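PDB 7D6V: succinate dehydrogenase subunit A from Mycolicibacterium smegmatis, which probably oxidises succinate to fumarate as the FAD-binding flavoprotein subunit of the succinate dehydrogenase Sdh1, feeding electrons toward quinone. Local coordinates for residues Gly114-Arg119 with Arg128-Gly133; Trp67-Gly72 with His124-Leu129. All blocks are in the same frame, centred on the assembly; numbering follows the deposited sequence.

Contact 1 (Gly114-Arg119 with Arg128-Gly133); sequences GKISQR and RLAHVG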
ATOM      1  N   GLY A 114      22.639 -13.446  -4.905  1.00 16.19           N
ATOM      2  CA  GLY A 114      21.333 -13.640  -5.492  1.00 16.19           C
ATOM      3  C   GLY A 114      20.328 -14.323  -4.599  1.00 16.19           C
ATOM      4  O   GLY A 114      19.328 -14.844  -5.104  1.00 16.19           O
ATOM      5  N   LYS A 115      20.559 -14.346  -3.292  1.00 15.04           N
ATOM      6  CA  LYS A 115      19.638 -14.935  -2.337  1.00 15.04           C
ATOM      7  C   LYS A 115      18.776 -13.843  -1.713  1.00 15.04           C
ATOM      8  O   LYS A 115      18.885 -12.662  -2.039  1.00 15.04           O
ATOM      9  CB  LYS A 115      20.400 -15.714  -1.267  1.00 15.04           C
ATOM     10  CG  LYS A 115      21.412 -16.689  -1.814  1.00 15.04           C
ATOM     11  CD  LYS A 115      21.883 -17.643  -0.739  1.00 15.04           C
ATOM     12  CE  LYS A 115      22.873 -18.645  -1.298  1.00 15.04           C
ATOM     13  NZ  LYS A 115      22.924 -19.890  -0.490  1.00 15.04           N
ATOM     14  N   ILE A 116      17.905 -14.248  -0.798  1.00 14.93           N
ATOM     15  CA  ILE A 116      17.032 -13.307  -0.108  1.00 14.93           C
ATOM     16  C   ILE A 116      17.832 -12.581   0.966  1.00 14.93           C
ATOM     17  O   ILE A 116      18.552 -13.206   1.752  1.00 14.93           O
ATOM     18  CB  ILE A 116      15.817 -14.031   0.492  1.00 14.93           C
ATOM     19  CG1 ILE A 116      14.955 -14.632  -0.617  1.00 14.93           C
ATOM     20  CG2 ILE A 116      14.990 -13.080   1.323  1.00 14.93           C
ATOM     21  CD1 ILE A 116      13.724 -15.341  -0.115  1.00 14.93           C
ATOM     22  N   SER A 117      17.714 -11.257   0.994  1.00 15.15           N
ATOM     23  CA  SER A 117      18.433 -10.443   1.963  1.00 15.15           C
ATOM     24  C   SER A 117      17.763 -10.514   3.329  1.00 15.15           C
ATOM     25  O   SER A 117      16.534 -10.547   3.435  1.00 15.15           O
ATOM     26  CB  SER A 117      18.501  -8.994   1.484  1.00 15.15           C
ATOM     27  OG  SER A 117      19.377  -8.229   2.288  1.00 15.15           O
ATOM     28  N   GLN A 118      18.581 -10.532   4.380  1.00 14.69           N
ATOM     29  CA  GLN A 118      18.108 -10.635   5.754  1.00 14.69           C
ATOM     30  C   GLN A 118      18.719  -9.518   6.587  1.00 14.69           C
ATOM     31  O   GLN A 118      19.925  -9.274   6.510  1.00 14.69           O
ATOM     32  CB  GLN A 118      18.461 -11.998   6.356  1.00 14.69           C
ATOM     33  CG  GLN A 118      17.785 -13.168   5.667  1.00 14.69           C
ATOM     34  CD  GLN A 118      18.237 -14.506   6.206  1.00 14.69           C
ATOM     35  OE1 GLN A 118      19.419 -14.833   6.172  1.00 14.69           O
ATOM     36  NE2 GLN A 118      17.295 -15.290   6.706  1.00 14.69           N
ATOM     37  N   ARG A 119      17.889  -8.846   7.378  1.00 16.46           N
ATOM     38  CA  ARG A 119      18.335  -7.775   8.257  1.00 16.46           C
ATOM     39  C   ARG A 119      18.443  -8.257   9.697  1.00 16.46           C
ATOM     40  O   ARG A 119      17.905  -9.298  10.077  1.00 16.46           O
ATOM     41  CB  ARG A 119      17.386  -6.576   8.197  1.00 16.46           C
ATOM     42  CG  ARG A 119      17.555  -5.705   6.978  1.00 16.46           C
ATOM     43  CD  ARG A 119      16.670  -4.476   7.061  1.00 16.46           C
ATOM     44  NE  ARG A 119      15.258  -4.829   7.148  1.00 16.46           N
ATOM     45  CZ  ARG A 119      14.265  -3.951   7.080  1.00 16.46           C
ATOM     46  NH1 ARG A 119      14.526  -2.665   6.913  1.00 16.46           N
ATOM     47  NH2 ARG A 119      13.008  -4.362   7.169  1.00 16.46           N
ATOM     48  N   ARG A 128      18.065 -12.316  10.307  1.00 13.60           N
ATOM     49  CA  ARG A 128      17.053 -13.302   9.953  1.00 13.60           C
ATOM     50  C   ARG A 128      15.894 -12.755   9.144  1.00 13.60           C
ATOM     51  O   ARG A 128      15.191 -13.548   8.510  1.00 13.60           O
ATOM     52  CB  ARG A 128      16.472 -13.948  11.218  1.00 13.60           C
ATOM     53  CG  ARG A 128      17.248 -15.117  11.741  1.00 13.60           C
ATOM     54  CD  ARG A 128      16.376 -15.981  12.616  1.00 13.60           C
ATOM     55  NE  ARG A 128      16.472 -15.613  14.023  1.00 13.60           N
ATOM     56  CZ  ARG A 128      17.452 -15.993  14.833  1.00 13.60           C
ATOM     57  NH1 ARG A 128      18.438 -16.750  14.387  1.00 13.60           N
ATOM     58  NH2 ARG A 128      17.445 -15.610  16.095  1.00 13.60           N
ATOM     59  N   LEU A 129      15.662 -11.448   9.142  1.00 14.31           N
ATOM     60  CA  LEU A 129      14.400 -10.886   8.670  1.00 14.31           C
ATOM     61  C   LEU A 129      14.474 -10.660   7.167  1.00 14.31           C
ATOM     62  O   LEU A 129      15.116  -9.718   6.698  1.00 14.31           O
ATOM     63  CB  LEU A 129      14.080  -9.598   9.419  1.00 14.31           C
ATOM     64  CG  LEU A 129      13.234  -9.756  10.684  1.00 14.31           C
ATOM     65  CD1 LEU A 129      14.007 -10.472  11.775  1.00 14.31           C
ATOM     66  CD2 LEU A 129      12.753  -8.406  11.175  1.00 14.31           C
ATOM     67  N   ALA A 130      13.812 -11.529   6.408  1.00 14.51           N
ATOM     68  CA  ALA A 130      13.655 -11.311   4.977  1.00 14.51           C
ATOM     69  C   ALA A 130      12.752 -10.109   4.742  1.00 14.51           C
ATOM     70  O   ALA A 130      11.661 -10.023   5.308  1.00 14.51           O
ATOM     71  CB  ALA A 130      13.071 -12.553   4.312  1.00 14.51           C
ATOM     72  N   HIS A 131      13.199  -9.187   3.895  1.00 15.41           N
ATOM     73  CA  HIS A 131      12.545  -7.895   3.772  1.00 15.41           C
ATOM     74  C   HIS A 131      12.590  -7.416   2.330  1.00 15.41           C
ATOM     75  O   HIS A 131      13.381  -7.892   1.515  1.00 15.41           O
ATOM     76  CB  HIS A 131      13.212  -6.853   4.674  1.00 15.41           C
ATOM     77  CG  HIS A 131      14.618  -6.541   4.277  1.00 15.41           C
ATOM     78  ND1 HIS A 131      14.958  -5.412   3.565  1.00 15.41           N
ATOM     79  CD2 HIS A 131      15.769  -7.229   4.460  1.00 15.41           C
ATOM     80  CE1 HIS A 131      16.258  -5.409   3.341  1.00 15.41           C
ATOM     81  NE2 HIS A 131      16.774  -6.501   3.874  1.00 15.41           N
ATOM     82  N   VAL A 132      11.708  -6.467   2.029  1.00 16.10           N
ATOM     83  CA  VAL A 132      11.778  -5.655   0.819  1.00 16.10           C
ATOM     84  C   VAL A 132      11.405  -4.225   1.208  1.00 16.10           C
ATOM     85  O   VAL A 132      10.269  -3.965   1.619  1.00 16.10           O
ATOM     86  CB  VAL A 132      10.889  -6.194  -0.319  1.00 16.10           C
ATOM     87  CG1 VAL A 132       9.406  -6.208   0.042  1.00 16.10           C
ATOM     88  CG2 VAL A 132      11.108  -5.380  -1.579  1.00 16.10           C
ATOM     89  N   GLY A 133      12.371  -3.313   1.127  1.00 17.06           N
ATOM     90  CA  GLY A 133      12.152  -1.958   1.608  1.00 17.06           C
ATOM     91  C   GLY A 133      11.675  -1.977   3.040  1.00 17.06           C
ATOM     92  O   GLY A 133      12.190  -2.722   3.879  1.00 17.06           O
TER

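Contact 2 (Trp67-Gly72 with His124-Leu129); sequences WQVHFG and HTYPRL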
ATOM      1  N   TRP A  67      17.946 -23.465  13.309  1.00 13.42           N
ATOM      2  CA  TRP A  67      16.638 -23.412  13.947  1.00 13.42           C
ATOM      3  C   TRP A  67      16.747 -23.506  15.461  1.00 13.42           C
ATOM      4  O   TRP A  67      15.851 -23.032  16.161  1.00 13.42           O
ATOM      5  CB  TRP A  67      15.716 -24.509  13.393  1.00 13.42           C
ATOM      6  CG  TRP A  67      16.024 -25.905  13.852  1.00 13.42           C
ATOM      7  CD1 TRP A  67      16.725 -26.851  13.171  1.00 13.42           C
ATOM      8  CD2 TRP A  67      15.616 -26.518  15.081  1.00 13.42           C
ATOM      9  NE1 TRP A  67      16.795 -28.007  13.902  1.00 13.42           N
ATOM     10  CE2 TRP A  67      16.121 -27.829  15.081  1.00 13.42           C
ATOM     11  CE3 TRP A  67      14.880 -26.081  16.187  1.00 13.42           C
ATOM     12  CZ2 TRP A  67      15.915 -28.707  16.140  1.00 13.42           C
ATOM     13  CZ3 TRP A  67      14.679 -26.952  17.234  1.00 13.42           C
ATOM     14  CH2 TRP A  67      15.193 -28.250  17.204  1.00 13.42           C
ATOM     15  N   GLN A  68      17.823 -24.097  15.981  1.00 13.42           N
ATOM     16  CA  GLN A  68      18.042 -24.113  17.424  1.00 13.42           C
ATOM     17  C   GLN A  68      18.268 -22.706  17.967  1.00 13.42           C
ATOM     18  O   GLN A  68      17.734 -22.347  19.023  1.00 13.42           O
ATOM     19  CB  GLN A  68      19.230 -25.011  17.758  1.00 13.42           C
ATOM     20  CG  GLN A  68      18.950 -26.492  17.617  1.00 13.42           C
ATOM     21  CD  GLN A  68      19.387 -27.047  16.277  1.00 13.42           C
ATOM     22  OE1 GLN A  68      19.538 -26.312  15.304  1.00 13.42           O
ATOM     23  NE2 GLN A  68      19.593 -28.355  16.222  1.00 13.42           N
ATOM     24  N   VAL A  69      19.060 -21.899  17.260  1.00 13.52           N
ATOM     25  CA  VAL A  69      19.319 -20.530  17.697  1.00 13.52           C
ATOM     26  C   VAL A  69      18.037 -19.707  17.663  1.00 13.52           C
ATOM     27  O   VAL A  69      17.739 -18.957  18.599  1.00 13.52           O
ATOM     28  CB  VAL A  69      20.425 -19.897  16.833  1.00 13.52           C
ATOM     29  CG1 VAL A  69      20.666 -18.459  17.244  1.00 13.52           C
ATOM     30  CG2 VAL A  69      21.703 -20.703  16.943  1.00 13.52           C
ATOM     31  N   HIS A  70      17.263 -19.836  16.585  1.00 13.45           N
ATOM     32  CA  HIS A  70      15.993 -19.124  16.484  1.00 13.45           C
ATOM     33  C   HIS A  70      15.021 -19.576  17.568  1.00 13.45           C
ATOM     34  O   HIS A  70      14.294 -18.760  18.143  1.00 13.45           O
ATOM     35  CB  HIS A  70      15.399 -19.340  15.093  1.00 13.45           C
ATOM     36  CG  HIS A  70      14.265 -18.421  14.761  1.00 13.45           C
ATOM     37  ND1 HIS A  70      13.691 -18.376  13.510  1.00 13.45           N
ATOM     38  CD2 HIS A  70      13.602 -17.512  15.511  1.00 13.45           C
ATOM     39  CE1 HIS A  70      12.723 -17.480  13.504  1.00 13.45           C
ATOM     40  NE2 HIS A  70      12.647 -16.941  14.706  1.00 13.45           N
ATOM     41  N   PHE A  71      14.996 -20.879  17.859  1.00 15.02           N
ATOM     42  CA  PHE A  71      14.134 -21.396  18.915  1.00 15.02           C
ATOM     43  C   PHE A  71      14.515 -20.817  20.271  1.00 15.02           C
ATOM     44  O   PHE A  71      13.644 -20.407  21.046  1.00 15.02           O
ATOM     45  CB  PHE A  71      14.210 -22.923  18.932  1.00 15.02           C
ATOM     46  CG  PHE A  71      13.568 -23.556  20.132  1.00 15.02           C
ATOM     47  CD1 PHE A  71      12.193 -23.573  20.272  1.00 15.02           C
ATOM     48  CD2 PHE A  71      14.341 -24.144  21.115  1.00 15.02           C
ATOM     49  CE1 PHE A  71      11.605 -24.157  21.367  1.00 15.02           C
ATOM     50  CE2 PHE A  71      13.757 -24.727  22.212  1.00 15.02           C
ATOM     51  CZ  PHE A  71      12.386 -24.736  22.337  1.00 15.02           C
ATOM     52  N   GLY A  72      15.813 -20.775  20.575  1.00 15.45           N
ATOM     53  CA  GLY A  72      16.248 -20.179  21.826  1.00 15.45           C
ATOM     54  C   GLY A  72      15.930 -18.699  21.908  1.00 15.45           C
ATOM     55  O   GLY A  72      15.549 -18.193  22.965  1.00 15.45           O
ATOM     56  N   HIS A 124      16.988 -11.034  17.967  1.00 14.47           N
ATOM     57  CA  HIS A 124      17.547 -12.136  17.197  1.00 14.47           C
ATOM     58  C   HIS A 124      19.068 -12.118  17.275  1.00 14.47           C
ATOM     59  O   HIS A 124      19.692 -11.056  17.206  1.00 14.47           O
ATOM     60  CB  HIS A 124      17.095 -12.063  15.740  1.00 14.47           C
ATOM     61  CG  HIS A 124      15.610 -11.956  15.573  1.00 14.47           C
ATOM     62  ND1 HIS A 124      14.792 -13.059  15.472  1.00 14.47           N
ATOM     63  CD2 HIS A 124      14.799 -10.877  15.487  1.00 14.47           C
ATOM     64  CE1 HIS A 124      13.540 -12.664  15.331  1.00 14.47           C
ATOM     65  NE2 HIS A 124      13.518 -11.344  15.337  1.00 14.47           N
ATOM     66  N   THR A 125      19.658 -13.306  17.422  1.00 13.88           N
ATOM     67  CA  THR A 125      21.111 -13.411  17.518  1.00 13.88           C
ATOM     68  C   THR A 125      21.789 -13.141  16.180  1.00 13.88           C
ATOM     69  O   THR A 125      22.889 -12.577  16.147  1.00 13.88           O
ATOM     70  CB  THR A 125      21.497 -14.795  18.042  1.00 13.88           C
ATOM     71  OG1 THR A 125      20.874 -15.014  19.311  1.00 13.88           O
ATOM     72  CG2 THR A 125      23.001 -14.912  18.208  1.00 13.88           C
ATOM     73  N   TYR A 126      21.154 -13.512  15.081  1.00 14.17           N
ATOM     74  CA  TYR A 126      21.726 -13.420  13.749  1.00 14.17           C
ATOM     75  C   TYR A 126      20.743 -12.721  12.826  1.00 14.17           C
ATOM     76  O   TYR A 126      19.543 -12.675  13.110  1.00 14.17           O
ATOM     77  CB  TYR A 126      22.062 -14.818  13.207  1.00 14.17           C
ATOM     78  CG  TYR A 126      23.132 -15.535  13.995  1.00 14.17           C
ATOM     79  CD1 TYR A 126      22.885 -16.767  14.573  1.00 14.17           C
ATOM     80  CD2 TYR A 126      24.385 -14.974  14.167  1.00 14.17           C
ATOM     81  CE1 TYR A 126      23.854 -17.423  15.291  1.00 14.17           C
ATOM     82  CE2 TYR A 126      25.362 -15.623  14.887  1.00 14.17           C
ATOM     83  CZ  TYR A 126      25.092 -16.848  15.445  1.00 14.17           C
ATOM     84  OH  TYR A 126      26.063 -17.498  16.164  1.00 14.17           O
ATOM     85  N   PRO A 127      21.222 -12.147  11.719  1.00 14.84           N
ATOM     86  CA  PRO A 127      20.301 -11.521  10.759  1.00 14.84           C
ATOM     87  C   PRO A 127      19.364 -12.554  10.155  1.00 14.84           C
ATOM     88  O   PRO A 127      19.800 -13.544   9.563  1.00 14.84           O
ATOM     89  CB  PRO A 127      21.241 -10.918   9.707  1.00 14.84           C
ATOM     90  CG  PRO A 127      22.577 -10.874  10.352  1.00 14.84           C
ATOM     91  CD  PRO A 127      22.624 -12.023  11.290  1.00 14.84           C
ATOM     92  N   ARG A 128      18.065 -12.316  10.307  1.00 13.60           N
ATOM     93  CA  ARG A 128      17.053 -13.302   9.953  1.00 13.60           C
ATOM     94  C   ARG A 128      15.894 -12.755   9.144  1.00 13.60           C
ATOM     95  O   ARG A 128      15.191 -13.548   8.510  1.00 13.60           O
ATOM     96  CB  ARG A 128      16.472 -13.948  11.218  1.00 13.60           C
ATOM     97  CG  ARG A 128      17.248 -15.117  11.741  1.00 13.60           C
ATOM     98  CD  ARG A 128      16.376 -15.981  12.616  1.00 13.60           C
ATOM     99  NE  ARG A 128      16.472 -15.613  14.023  1.00 13.60           N
ATOM    100  CZ  ARG A 128      17.452 -15.993  14.833  1.00 13.60           C
ATOM    101  NH1 ARG A 128      18.438 -16.750  14.387  1.00 13.60           N
ATOM    102  NH2 ARG A 128      17.445 -15.610  16.095  1.00 13.60           N
ATOM    103  N   LEU A 129      15.662 -11.448   9.142  1.00 14.31           N
ATOM    104  CA  LEU A 129      14.400 -10.886   8.670  1.00 14.31           C
ATOM    105  C   LEU A 129      14.474 -10.660   7.167  1.00 14.31           C
ATOM    106  O   LEU A 129      15.116  -9.718   6.698  1.00 14.31           O
ATOM    107  CB  LEU A 129      14.080  -9.598   9.419  1.00 14.31           C
ATOM    108  CG  LEU A 129      13.234  -9.756  10.684  1.00 14.31           C
ATOM    109  CD1 LEU A 129      14.007 -10.472  11.775  1.00 14.31           C
ATOM    110  CD2 LEU A 129      12.753  -8.406  11.175  1.00 14.31           C
TER

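Contact 1 (Gly114-Arg119 with Arg128-Gly133)
Gln118 and Arg119 pair antiparallel with Ala130 and Leu129, Gln118-Ala130 being the non-hydrogen-bonded pair and Arg119-Leu129 the hydrogen-bonded one. The two strands form a short beta hairpin broken by a classic beta bulge, in which Arg128 and Leu129 both face Arg119. Arg119 O therefore takes two donors, Leu129 N at 3.2 Å and Arg128 N at 3.0 Å, which illustrates how a bulge lets one carbonyl oxygen serve two successive amides. In return, Arg119 N donates to Leu129 O. Strand 54-55 pairs with the other edge of 129-130, making a three-stranded sheet.

On the Gln118 and Ala130 face, an extended Gln118 carries NE2 to Arg128 O in a weak bond, while Ile116 CG2 packs on Ala130 CB at 3.6 Å. The Arg119 side chain passes over one face of the His131 ring. Its CG sits over that face in a CH-pi contact, and the bend at chi3 (-60°) brings NE over the ring near His131 CG, with guanidinium and ring planes 24° apart. Asp134 holds the far end of the arginine by a salt bridge to NH1. Ser117 OG comes obliquely to His131 NE2, 3.5 Å away, the same ring atom that Arg119 CG approaches.

Contact 2 (Trp67-Gly72 with His124-Leu129)
His70 and Arg128 carry the dense part of this contact, the guanidinium and the imidazole being stacked with their planes only 10° apart. Arg128 NE stands 3.6 Å from His70 CG, offset toward the rim of the ring, and the methylene CD covers the same face as a CH-pi donor, 3.9 Å from the ring centroid. His70 CG is anti to its backbone N (chi1 -167°), the position at which Arg128 NE lies over it. While NE and CD cover the ring, the centre of the guanidinium lies over His70 CA, and Tyr126 O sits over the centre of its opposite face. His124 closes the group: its edge points toward the face of His70 in an offset edge-to-face pair, centroids 6.0 Å apart, and its ND1 accepts a weak bond from Arg128 NE.

The arrangement docks helix 67-76 on the loop that links the two strands of a beta hairpin, within the FAD-binding part of the flavoprotein. Polar ends are held from outside the two segments: Asp73 and Asp65 form salt bridges with Arg128, while Asn427 OD1 bonds to His70 NE2 and Gly425 O to His124 NE2. Two carboxylates beside the guanidinium would be expected to offset its charge in this buried place.

Toward solvent the packing thins to a single methyl group. Val69 CG1 reaches the exposed Thr125 at CB, 3.8 Å away, and meets the Tyr126 ring obliquely at CD1, 3.9 Å away.

Overall arrangement
Contacts 1 and 2 have centres 14 Å apart and share Arg128 and Leu129, where the hairpin loop runs into strand 129-130. Along the chain, helix 67-76 comes first, then strand 118-119, the connecting loop and strand 129-130; contact 1 joins the two strands, whereas contact 2 ties the loop to helix 67-76, its two segments being 52 residues apart at their closest ends. They also touch directly, through Gln118 and Arg119 against Pro127. All four segments belong to the FAD-binding part of the chain, with the side chains of Leu129 and His124 about 6 Å and about 8 Å from the cofactor. The hairpin thus reaches toward the FAD and is joined to the helix through its loop, and contact 1 additionally borders the iron-sulfur subunit.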